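Local coordinates for PaaX domain-containing protein, C-domain protein (PDB 3KFW) that is of unknown function but is probably a DNA-binding transcriptional regulator of the PaaX type, at residues Glu25-Thr30 and Ile35-Leu40; Thr108-Lys113 and Gly121-Pro126. One frame throughout, in Å; residues are numbered along the deposited sequence.

Contact 1: residues Glu25-Thr30 and Ile35-Leu40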
loop_
_atom_site.group_PDB
_atom_site.type_symbol
_atom_site.label_atom_id
_atom_site.label_comp_id
_atom_site.label_asym_id
_atom_site.label_seq_id
_atom_site.Cartn_x
_atom_site.Cartn_y
_atom_site.Cartn_z
ATOM N N GLU A 25 14.007 37.938 41.353
ATOM C CA GLU A 25 15.118 37.246 40.700
ATOM C C GLU A 25 14.774 36.949 39.232
ATOM O O GLU A 25 15.588 37.168 38.333
ATOM C CB GLU A 25 15.500 35.974 41.483
ATOM C CG GLU A 25 16.160 36.219 42.875
ATOM C CD GLU A 25 15.904 35.059 43.881
ATOM O OE1 GLU A 25 15.314 34.003 43.519
ATOM O OE2 GLU A 25 16.282 35.196 45.066
ATOM N N LEU A 26 13.552 36.487 38.999
ATOM C CA LEU A 26 13.035 36.281 37.660
ATOM C C LEU A 26 12.941 37.598 36.906
ATOM O O LEU A 26 13.278 37.650 35.733
ATOM C CB LEU A 26 11.688 35.536 37.683
ATOM C CG LEU A 26 11.686 34.086 38.267
ATOM C CD1 LEU A 26 10.306 33.492 38.464
ATOM C CD2 LEU A 26 12.457 33.166 37.377
ATOM N N ILE A 27 12.527 38.679 37.565
ATOM C CA ILE A 27 12.549 40.005 36.893
ATOM C C ILE A 27 13.961 40.291 36.370
ATOM O O ILE A 27 14.124 40.728 35.231
ATOM C CB ILE A 27 12.049 41.174 37.792
ATOM C CG1 ILE A 27 10.525 41.158 37.923
ATOM C CG2 ILE A 27 12.484 42.511 37.218
ATOM C CD1 ILE A 27 9.983 41.855 39.230
ATOM N N GLN A 28 14.973 40.004 37.190
ATOM C CA GLN A 28 16.367 40.229 36.811
ATOM C C GLN A 28 16.871 39.321 35.688
ATOM O O GLN A 28 17.489 39.783 34.756
ATOM C CB GLN A 28 17.266 40.146 38.042
ATOM C CG GLN A 28 16.971 41.276 39.006
ATOM C CD GLN A 28 17.696 41.164 40.335
ATOM O OE1 GLN A 28 18.678 41.874 40.567
ATOM N NE2 GLN A 28 17.198 40.288 41.237
ATOM N N LEU A 29 16.564 38.037 35.757
ATOM C CA LEU A 29 17.046 37.083 34.759
ATOM C C LEU A 29 16.268 37.163 33.452
ATOM O O LEU A 29 16.724 36.696 32.404
ATOM C CB LEU A 29 16.933 35.670 35.320
ATOM C CG LEU A 29 17.877 35.331 36.484
ATOM C CD1 LEU A 29 17.313 34.288 37.507
ATOM C CD2 LEU A 29 19.202 34.898 35.883
ATOM N N THR A 30 15.088 37.754 33.521
ATOM C CA THR A 30 14.165 37.742 32.402
ATOM C C THR A 30 14.294 38.960 31.479
ATOM O O THR A 30 13.684 38.984 30.411
ATOM C CB THR A 30 12.716 37.637 32.935
ATOM O OG1 THR A 30 11.880 37.031 31.953
ATOM C CG2 THR A 30 12.146 39.019 33.324
ATOM N N ILE A 35 11.897 41.685 28.899
ATOM C CA ILE A 35 10.548 41.778 29.471
ATOM C C ILE A 35 10.493 42.239 30.930
ATOM O O ILE A 35 10.712 41.452 31.861
ATOM C CB ILE A 35 9.675 40.522 29.176
ATOM C CG1 ILE A 35 10.528 39.373 28.615
ATOM C CG2 ILE A 35 8.567 40.919 28.161
ATOM C CD1 ILE A 35 9.909 37.991 28.720
ATOM N N LYS A 36 10.216 43.538 31.087
ATOM C CA LYS A 36 10.023 44.187 32.384
ATOM C C LYS A 36 8.876 43.515 33.116
ATOM O O LYS A 36 8.120 42.729 32.526
ATOM C CB LYS A 36 9.686 45.680 32.190
ATOM N N GLU A 37 8.747 43.857 34.395
ATOM C CA GLU A 37 7.735 43.301 35.273
ATOM C C GLU A 37 6.430 42.919 34.566
ATOM O O GLU A 37 6.083 41.736 34.492
ATOM C CB GLU A 37 7.463 44.258 36.443
ATOM C CG GLU A 37 8.685 44.502 37.330
ATOM C CD GLU A 37 8.326 44.791 38.796
ATOM O OE1 GLU A 37 7.591 43.999 39.443
ATOM O OE2 GLU A 37 8.818 45.813 39.318
ATOM N N THR A 38 5.732 43.929 34.062
ATOM C CA THR A 38 4.434 43.800 33.384
ATOM C C THR A 38 4.148 42.406 32.816
ATOM O O THR A 38 3.434 41.638 33.436
ATOM C CB THR A 38 4.213 44.932 32.288
ATOM N N THR A 39 4.699 42.087 31.650
ATOM C CA THR A 39 4.343 40.863 30.921
ATOM C C THR A 39 4.611 39.625 31.765
ATOM O O THR A 39 3.882 38.633 31.686
ATOM C CB THR A 39 5.113 40.755 29.587
ATOM N N LEU A 40 5.650 39.723 32.595
ATOM C CA LEU A 40 6.158 38.623 33.390
ATOM C C LEU A 40 5.226 38.263 34.555
ATOM O O LEU A 40 4.824 37.110 34.701
ATOM C CB LEU A 40 7.561 38.972 33.914
ATOM C CG LEU A 40 8.174 37.998 34.936
ATOM C CD1 LEU A 40 8.952 36.930 34.218
ATOM C CD2 LEU A 40 9.064 38.751 35.909
#
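Thr30 and Leu40 reach toward each other tip to tip between two helices, with Leu40 CD1 set 3.7 Å from Thr30 OG1 and also near Thr30 CG2. The hydroxyl of Thr30 stands opposite the backbone N (chi1 -154°), which places the methyl between the backbone N and the carbonyl carbon, aimed at the backbone of Ile35: Thr30 CG2 lies 3.2 Å from Ile35 O. Ile35 itself meets Thr30 at about a right angle, its CD1 3.9 Å from Thr30 OG1 and its CG1 beside the threonine carbonyl oxygen. Leu40 uses its second branch on the preceding turn of helix 23-30. With CG anti to the backbone N (chi1 172°), Leu40 CD2 comes 3.5 Å from Ile27 CG1 and also nears the backbone of Leu26. Ile27 slants across this methyl and carries on outward, so that Ile27 CD1 lies 3.5 Å from Glu37 CG and 3.2 Å from Glu37 OE1. The carboxylate therefore rests against an apolar tip, while its ionic partner is Arg41, one helical turn further along. Helix 23-30, the short connection after it and helix 37-49 have the layout of a helix-turn-helix, followed by the hairpin 53-56/59-62 as in a winged-helix domain; helix 37-49 is by its position the likely recognition helix. Helix 5-13 packs against the buried part, with Val8 on Thr30, Val9 on Leu40 and Leu13 on Leu26. The contact between the segments is mainly van der Waals, methyl and methylene groups meeting each other and a few oxygens, and the charge of Glu37 stays at the exposed margin, where solvent and the salt bridge to Arg41 can satisfy the carboxylate that isoleucine cannot.

Contact 2: residues Thr108-Lys113 and Gly121-Pro126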
loop_
_atom_site.group_PDB
_atom_site.type_symbol
_atom_site.label_atom_id
_atom_site.label_comp_id
_atom_site.label_asym_id
_atom_site.label_seq_id
_atom_site.Cartn_x
_atom_site.Cartn_y
_atom_site.Cartn_z
ATOM N N THR A 108 2.608 9.907 13.602
ATOM C CA THR A 108 3.169 10.631 14.727
ATOM C C THR A 108 3.791 9.728 15.764
ATOM O O THR A 108 4.790 10.099 16.364
ATOM C CB THR A 108 2.072 11.434 15.385
ATOM O OG1 THR A 108 1.443 12.137 14.329
ATOM C CG2 THR A 108 2.617 12.440 16.400
ATOM N N CYS A 109 3.209 8.550 15.965
ATOM C CA CYS A 109 3.760 7.579 16.894
ATOM C C CYS A 109 5.041 6.895 16.350
ATOM O O CYS A 109 6.016 6.756 17.070
ATOM C CB CYS A 109 2.696 6.546 17.280
ATOM S SG CYS A 109 3.247 5.362 18.513
HETATM N N MSE A 110 5.043 6.463 15.097
HETATM C CA MSE A 110 6.284 5.962 14.488
HETATM C C MSE A 110 7.423 7.001 14.526
HETATM O O MSE A 110 8.543 6.668 14.891
HETATM C CB MSE A 110 6.028 5.478 13.079
HETATM C CG MSE A 110 5.031 4.340 13.007
HETATM SE SE MSE A 110 5.676 2.757 13.953
HETATM C CE MSE A 110 4.681 1.411 12.978
ATOM N N HIS A 111 7.133 8.269 14.220
ATOM C CA HIS A 111 8.176 9.320 14.254
ATOM C C HIS A 111 8.761 9.536 15.648
ATOM O O HIS A 111 9.996 9.604 15.799
ATOM C CB HIS A 111 7.709 10.642 13.609
ATOM C CG HIS A 111 7.465 10.527 12.134
ATOM N ND1 HIS A 111 8.281 9.780 11.300
ATOM C CD2 HIS A 111 6.496 11.056 11.341
ATOM C CE1 HIS A 111 7.823 9.860 10.062
ATOM N NE2 HIS A 111 6.737 10.619 10.062
ATOM N N HIS A 112 7.879 9.607 16.647
ATOM C CA HIS A 112 8.261 9.763 18.045
ATOM C C HIS A 112 9.171 8.652 18.591
ATOM O O HIS A 112 10.039 8.905 19.412
ATOM C CB HIS A 112 7.001 9.907 18.935
ATOM C CG HIS A 112 7.308 10.126 20.391
ATOM N ND1 HIS A 112 7.557 11.379 20.922
ATOM C CD2 HIS A 112 7.385 9.259 21.435
ATOM C CE1 HIS A 112 7.774 11.275 22.226
ATOM N NE2 HIS A 112 7.680 9.998 22.561
ATOM N N LYS A 113 8.929 7.420 18.187
ATOM C CA LYS A 113 9.794 6.305 18.588
ATOM C C LYS A 113 10.958 6.104 17.604
ATOM O O LYS A 113 11.654 5.101 17.664
ATOM C CB LYS A 113 8.964 5.039 18.618
ATOM C CG LYS A 113 7.923 5.057 19.672
ATOM C CD LYS A 113 7.126 3.778 19.600
ATOM C CE LYS A 113 5.971 3.832 20.632
ATOM N NZ LYS A 113 6.457 3.321 21.920
ATOM N N GLY A 121 3.681 1.095 5.078
ATOM C CA GLY A 121 3.310 0.096 6.087
ATOM C C GLY A 121 4.470 -0.718 6.699
ATOM O O GLY A 121 4.229 -1.661 7.464
ATOM N N VAL A 122 5.712 -0.382 6.329
ATOM C CA VAL A 122 6.892 -1.026 6.835
ATOM C C VAL A 122 7.805 0.013 7.523
ATOM O O VAL A 122 8.449 0.837 6.852
ATOM C CB VAL A 122 7.716 -1.664 5.675
ATOM C CG1 VAL A 122 8.802 -2.496 6.232
ATOM C CG2 VAL A 122 6.841 -2.520 4.762
ATOM N N TRP A 123 7.884 -0.040 8.848
ATOM C CA TRP A 123 8.679 0.875 9.607
ATOM C C TRP A 123 9.783 0.082 10.283
ATOM O O TRP A 123 9.545 -1.056 10.690
ATOM C CB TRP A 123 7.813 1.575 10.638
ATOM C CG TRP A 123 6.737 2.432 10.090
ATOM C CD1 TRP A 123 5.484 2.022 9.673
ATOM C CD2 TRP A 123 6.754 3.848 9.945
ATOM N NE1 TRP A 123 4.735 3.096 9.287
ATOM C CE2 TRP A 123 5.479 4.231 9.428
ATOM C CE3 TRP A 123 7.716 4.839 10.191
ATOM C CZ2 TRP A 123 5.158 5.553 9.109
ATOM C CZ3 TRP A 123 7.398 6.162 9.898
ATOM C CH2 TRP A 123 6.134 6.508 9.352
HETATM N N MSE A 124 10.992 0.647 10.374
HETATM C CA MSE A 124 12.146 -0.086 10.944
HETATM C C MSE A 124 13.037 0.843 11.659
HETATM O O MSE A 124 12.982 2.039 11.438
HETATM C CB MSE A 124 13.050 -0.700 9.883
HETATM C CG MSE A 124 12.419 -1.717 9.083
HETATM SE SE MSE A 124 13.503 -2.212 7.541
HETATM C CE MSE A 124 14.795 -3.345 8.478
ATOM N N ARG A 125 13.891 0.277 12.493
ATOM C CA ARG A 125 14.988 1.017 13.102
ATOM C C ARG A 125 15.915 -0.002 13.736
ATOM O O ARG A 125 15.518 -1.140 13.926
ATOM C CB ARG A 125 14.494 2.057 14.135
ATOM C CG ARG A 125 13.943 1.452 15.407
ATOM C CD ARG A 125 14.558 2.106 16.629
ATOM N NE ARG A 125 14.944 3.474 16.303
ATOM C CZ ARG A 125 16.191 3.922 16.297
ATOM N NH1 ARG A 125 17.175 3.121 16.609
ATOM N NH2 ARG A 125 16.427 5.174 15.963
ATOM N N PRO A 126 17.176 0.382 14.022
ATOM C CA PRO A 126 18.059 -0.573 14.717
ATOM C C PRO A 126 17.522 -0.890 16.113
ATOM O O PRO A 126 16.834 -0.067 16.679
ATOM C CB PRO A 126 19.382 0.176 14.798
ATOM C CG PRO A 126 19.318 1.215 13.729
ATOM C CD PRO A 126 17.898 1.589 13.558
#
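Met110, a selenomethionine, lies along one face of the Trp123 indole. Its CB makes a CH-pi contact, 3.5 Å from the centroid of the six-membered ring and 14° off the normal. Met110 CG sits above the middle of the ring system, and the chain, bent at chi2 (-62°), then follows the indole instead of leaving it. The selenium completes a Met-aromatic contact, with SE 4.3 Å from the centroid of the five-membered ring, and the terminal CE settles 3.5 Å from Trp123 CD1. A second aromatic contact is made at the rim of the indole. Trp123 turns its edge toward the His111 ring in an offset edge-to-face pair, planes at 75°, with His111 CE1 3.7 Å from Trp123 CZ3. This joins helix 100-112 to strand 122-126 within a four-stranded antiparallel sheet of order 2-3-1-4, a strand order consistent with the ferredoxin-like fold of Cas2-like domains. Leu91 of strand 88-93 also touches Met110, whereas Val122 packs on Val122, and Met124 on Leu144, of the third subunit. At the Arg125 end the polar groups of the two segments only pass each other, Arg125 NE lying 3.9 Å from Lys113 O. That NE donates to the carbonyl of Arg114, while Arg125 NH1 bonds Pro126 O at 3.2 Å, nearly in the guanidinium plane.

From the N terminus the chain first forms helix 5-13, then contact 1 closes the short connection between helices 23-30 and 37-49, with four residues between its segments. It next runs through the hairpin 53-56/59-62 and the long helix 64-77 before entering the sheet at strand 88-93. Contact 2 follows, bringing helix 100-112 onto strand 122-126 across an excursion that includes strand 116-119. The two closures are in series and neither nest nor cross. The centres of contact 1 and contact 2 lie about 42 Å apart, on opposite sides of the chain's centre, and the nearest atoms of contact 1 and contact 2 are about 27 Å apart. Contact 1 ties helix to helix in the PaaX-like N-terminal part; contact 2 ties helix to sheet in the central Cas2-like part.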